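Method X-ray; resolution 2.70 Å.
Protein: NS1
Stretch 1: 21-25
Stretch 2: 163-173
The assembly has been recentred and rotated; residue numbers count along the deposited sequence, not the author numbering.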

# COMPACT_ATOMS: atom_id res chain seq x y z
N LYS A 21 7.18 4.21 -4.17
CA LYS A 21 8.08 4.36 -3.02
C LYS A 21 7.81 5.70 -2.34
O LYS A 21 7.88 6.74 -2.98
CB LYS A 21 9.54 4.37 -3.48
CG LYS A 21 10.31 3.10 -3.23
CD LYS A 21 11.83 3.36 -3.33
CE LYS A 21 12.31 3.56 -4.77
NZ LYS A 21 12.95 2.35 -5.38
N PHE A 22 7.50 5.70 -1.04
CA PHE A 22 7.36 6.97 -0.33
C PHE A 22 8.69 7.77 -0.35
O PHE A 22 9.72 7.32 0.15
CB PHE A 22 6.90 6.71 1.11
CG PHE A 22 6.39 7.94 1.79
CD1 PHE A 22 7.25 8.80 2.43
CD2 PHE A 22 5.04 8.24 1.78
CE1 PHE A 22 6.78 9.94 3.04
CE2 PHE A 22 4.56 9.38 2.39
CZ PHE A 22 5.44 10.23 3.03
N PRO A 23 8.68 8.97 -0.94
CA PRO A 23 9.97 9.61 -1.19
C PRO A 23 10.61 10.30 0.03
O PRO A 23 10.92 11.50 -0.03
CB PRO A 23 9.65 10.63 -2.29
CG PRO A 23 8.14 10.88 -2.19
CD PRO A 23 7.54 9.85 -1.26
N TYR A 24 10.80 9.55 1.11
CA TYR A 24 11.48 10.05 2.32
C TYR A 24 12.41 8.98 2.90
O TYR A 24 11.98 8.07 3.60
CB TYR A 24 10.45 10.47 3.38
CG TYR A 24 11.04 11.12 4.61
CD1 TYR A 24 11.64 12.38 4.56
CD2 TYR A 24 10.93 10.51 5.85
CE1 TYR A 24 12.17 12.97 5.70
CE2 TYR A 24 11.45 11.10 6.99
CZ TYR A 24 12.06 12.32 6.92
OH TYR A 24 12.57 12.89 8.07
N PRO A 25 13.70 9.10 2.59
CA PRO A 25 14.69 8.08 2.95
C PRO A 25 14.79 7.82 4.46
O PRO A 25 15.05 6.68 4.86
CB PRO A 25 15.99 8.65 2.40
CG PRO A 25 15.55 9.58 1.28
CD PRO A 25 14.28 10.19 1.78
N ALA A 163 7.41 19.53 8.62
CA ALA A 163 7.34 20.48 7.52
C ALA A 163 8.37 20.15 6.43
O ALA A 163 8.14 20.37 5.24
CB ALA A 163 7.54 21.89 8.03
N ASP A 164 9.50 19.60 6.84
CA ASP A 164 10.52 19.16 5.90
C ASP A 164 9.99 18.07 4.95
O ASP A 164 10.17 18.14 3.73
CB ASP A 164 11.74 18.66 6.66
CG ASP A 164 12.77 18.03 5.76
OD1 ASP A 164 13.43 18.78 5.01
OD2 ASP A 164 12.93 16.79 5.81
N ILE A 165 9.32 17.07 5.53
CA ILE A 165 8.70 16.01 4.75
C ILE A 165 7.66 16.57 3.79
O ILE A 165 7.62 16.20 2.62
CB ILE A 165 8.04 14.97 5.69
CG1 ILE A 165 9.12 14.24 6.50
CG2 ILE A 165 7.16 13.99 4.91
CD1 ILE A 165 8.57 13.38 7.60
N PHE A 166 6.82 17.46 4.31
CA PHE A 166 5.74 18.08 3.55
C PHE A 166 6.26 18.82 2.32
O PHE A 166 5.66 18.76 1.24
CB PHE A 166 4.96 19.03 4.46
CG PHE A 166 3.83 19.76 3.78
CD1 PHE A 166 2.64 19.10 3.48
CD2 PHE A 166 3.93 21.12 3.48
CE1 PHE A 166 1.59 19.79 2.89
CE2 PHE A 166 2.90 21.80 2.88
CZ PHE A 166 1.73 21.14 2.58
N HIS A 167 7.39 19.50 2.47
CA HIS A 167 7.94 20.25 1.34
C HIS A 167 8.68 19.32 0.39
O HIS A 167 8.71 19.57 -0.82
CB HIS A 167 8.81 21.41 1.83
CG HIS A 167 8.03 22.48 2.53
ND1 HIS A 167 7.01 23.18 1.91
CD2 HIS A 167 8.10 22.95 3.79
CE1 HIS A 167 6.49 24.04 2.77
NE2 HIS A 167 7.13 23.93 3.92
N THR A 168 9.23 18.24 0.93
CA THR A 168 9.80 17.17 0.12
C THR A 168 8.74 16.56 -0.83
O THR A 168 8.99 16.35 -2.02
CB THR A 168 10.39 16.07 1.00
OG1 THR A 168 11.45 16.60 1.80
CG2 THR A 168 10.91 14.92 0.15
N LEU A 169 7.56 16.30 -0.29
CA LEU A 169 6.43 15.82 -1.08
C LEU A 169 6.01 16.81 -2.17
O LEU A 169 5.73 16.42 -3.30
CB LEU A 169 5.25 15.50 -0.15
CG LEU A 169 5.49 14.37 0.85
CD1 LEU A 169 4.36 14.31 1.85
CD2 LEU A 169 5.65 13.04 0.16
N LYS A 170 5.92 18.09 -1.81
CA LYS A 170 5.46 19.11 -2.75
C LYS A 170 6.46 19.30 -3.90
O LYS A 170 6.07 19.55 -5.03
CB LYS A 170 5.19 20.45 -2.05
CG LYS A 170 3.94 20.46 -1.14
CD LYS A 170 3.55 21.86 -0.69
CE LYS A 170 2.75 22.63 -1.74
NZ LYS A 170 1.36 22.05 -1.89
N LYS A 171 7.74 19.16 -3.59
CA LYS A 171 8.78 19.28 -4.60
C LYS A 171 8.69 18.09 -5.56
O LYS A 171 8.74 18.25 -6.79
CB LYS A 171 10.15 19.36 -3.94
CG LYS A 171 11.31 19.37 -4.89
CD LYS A 171 12.61 19.61 -4.14
CE LYS A 171 13.83 19.34 -5.02
NZ LYS A 171 14.12 17.89 -5.14
N ALA A 172 8.54 16.91 -4.98
CA ALA A 172 8.37 15.68 -5.75
C ALA A 172 7.15 15.80 -6.66
O ALA A 172 7.18 15.34 -7.81
CB ALA A 172 8.20 14.49 -4.81
N GLU A 173 6.10 16.42 -6.14
CA GLU A 173 4.87 16.59 -6.88
C GLU A 173 5.07 17.52 -8.07
O GLU A 173 4.49 17.31 -9.14
CB GLU A 173 3.76 17.14 -5.97
CG GLU A 173 2.45 17.35 -6.71
CD GLU A 173 1.41 18.05 -5.88
OE1 GLU A 173 1.75 18.99 -5.11
OE2 GLU A 173 0.23 17.66 -6.03

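Residues 163-173 lie within a helix that extends beyond the stretch at both ends, and its backbone hydrogen bonds run in the expected i to i+4 pattern: Leu169 N donates to Ile165 O at 2.9 Å, and Ala172 N to Thr168 O at 3.0 Å. Against this helix lies the segment 21-25, which forms no regular helix or strand of its own. It does contain one tight local bond, from Tyr24 N to Phe22 O at 2.7 Å, which closes a compact bend around Pro23. The two stretches lie in register, with the nearest CA atoms at Tyr24 and Ile165, 7.0 Å apart, and at Pro23 and Leu169, 7.1 Å between CA atoms. These pairs sit one helical turn apart on the helix, so adjacent residues of the segment meet successive turns.

No hydrogen bond crosses between the stretches. The helix backbone bonds within itself, and the contact between the stretches, burying 332 Å² in all, rests largely on apolar packing.

Tyr24 has more of its surface covered than any other residue here. With chi1 in the t well, its ring lies beneath Ile165 CG1, which sits 3.6 Å from the ring centroid and 19° off the normal, a CH-pi arrangement over one face; Tyr24 CE1 comes within 3.4 Å of Ile165 CG1. A flat aromatic face suits a branched aliphatic side chain, since it offers a broad area to its methylene. At the ring edge, Tyr24 CE1 is 3.9 Å from Asp164 OD2, leaving this carboxylate at the more exposed margin.

Phe22 starts sideways to the helix, but the end of its side chain comes nearer: Phe22 CZ reaches Leu169 CD2 at 4.0 Å, while Ile165 CG2 lies at the ring edge, 4.5 Å from Phe22 CE1. Leu169 likewise brings its end inward, and Leu169 CD2 also packs 4.0 Å from Pro23 CD. One methyl thus serves two neighbours. Both Phe22 and Leu169 are buried, and both suit this site: neither side chain has a polar group to satisfy, and each is long enough for its end to come nearer although its CA-to-CB bond points sideways.

Pro23 points toward the helix, and its compact ring also meets the small Ala172: Pro23 CG lies 4.5 Å from Ala172 CB. The short alanine side chain lets the proline ring lie near the helix surface. Beside it, Pro23 O approaches Thr168 CG2 at 3.4 Å. Thr168 suits this border position: its methyl carbon makes the contact, while Thr168 OG1 donates to Asp164 O at 2.8 Å, satisfying the hydroxyl within the helix.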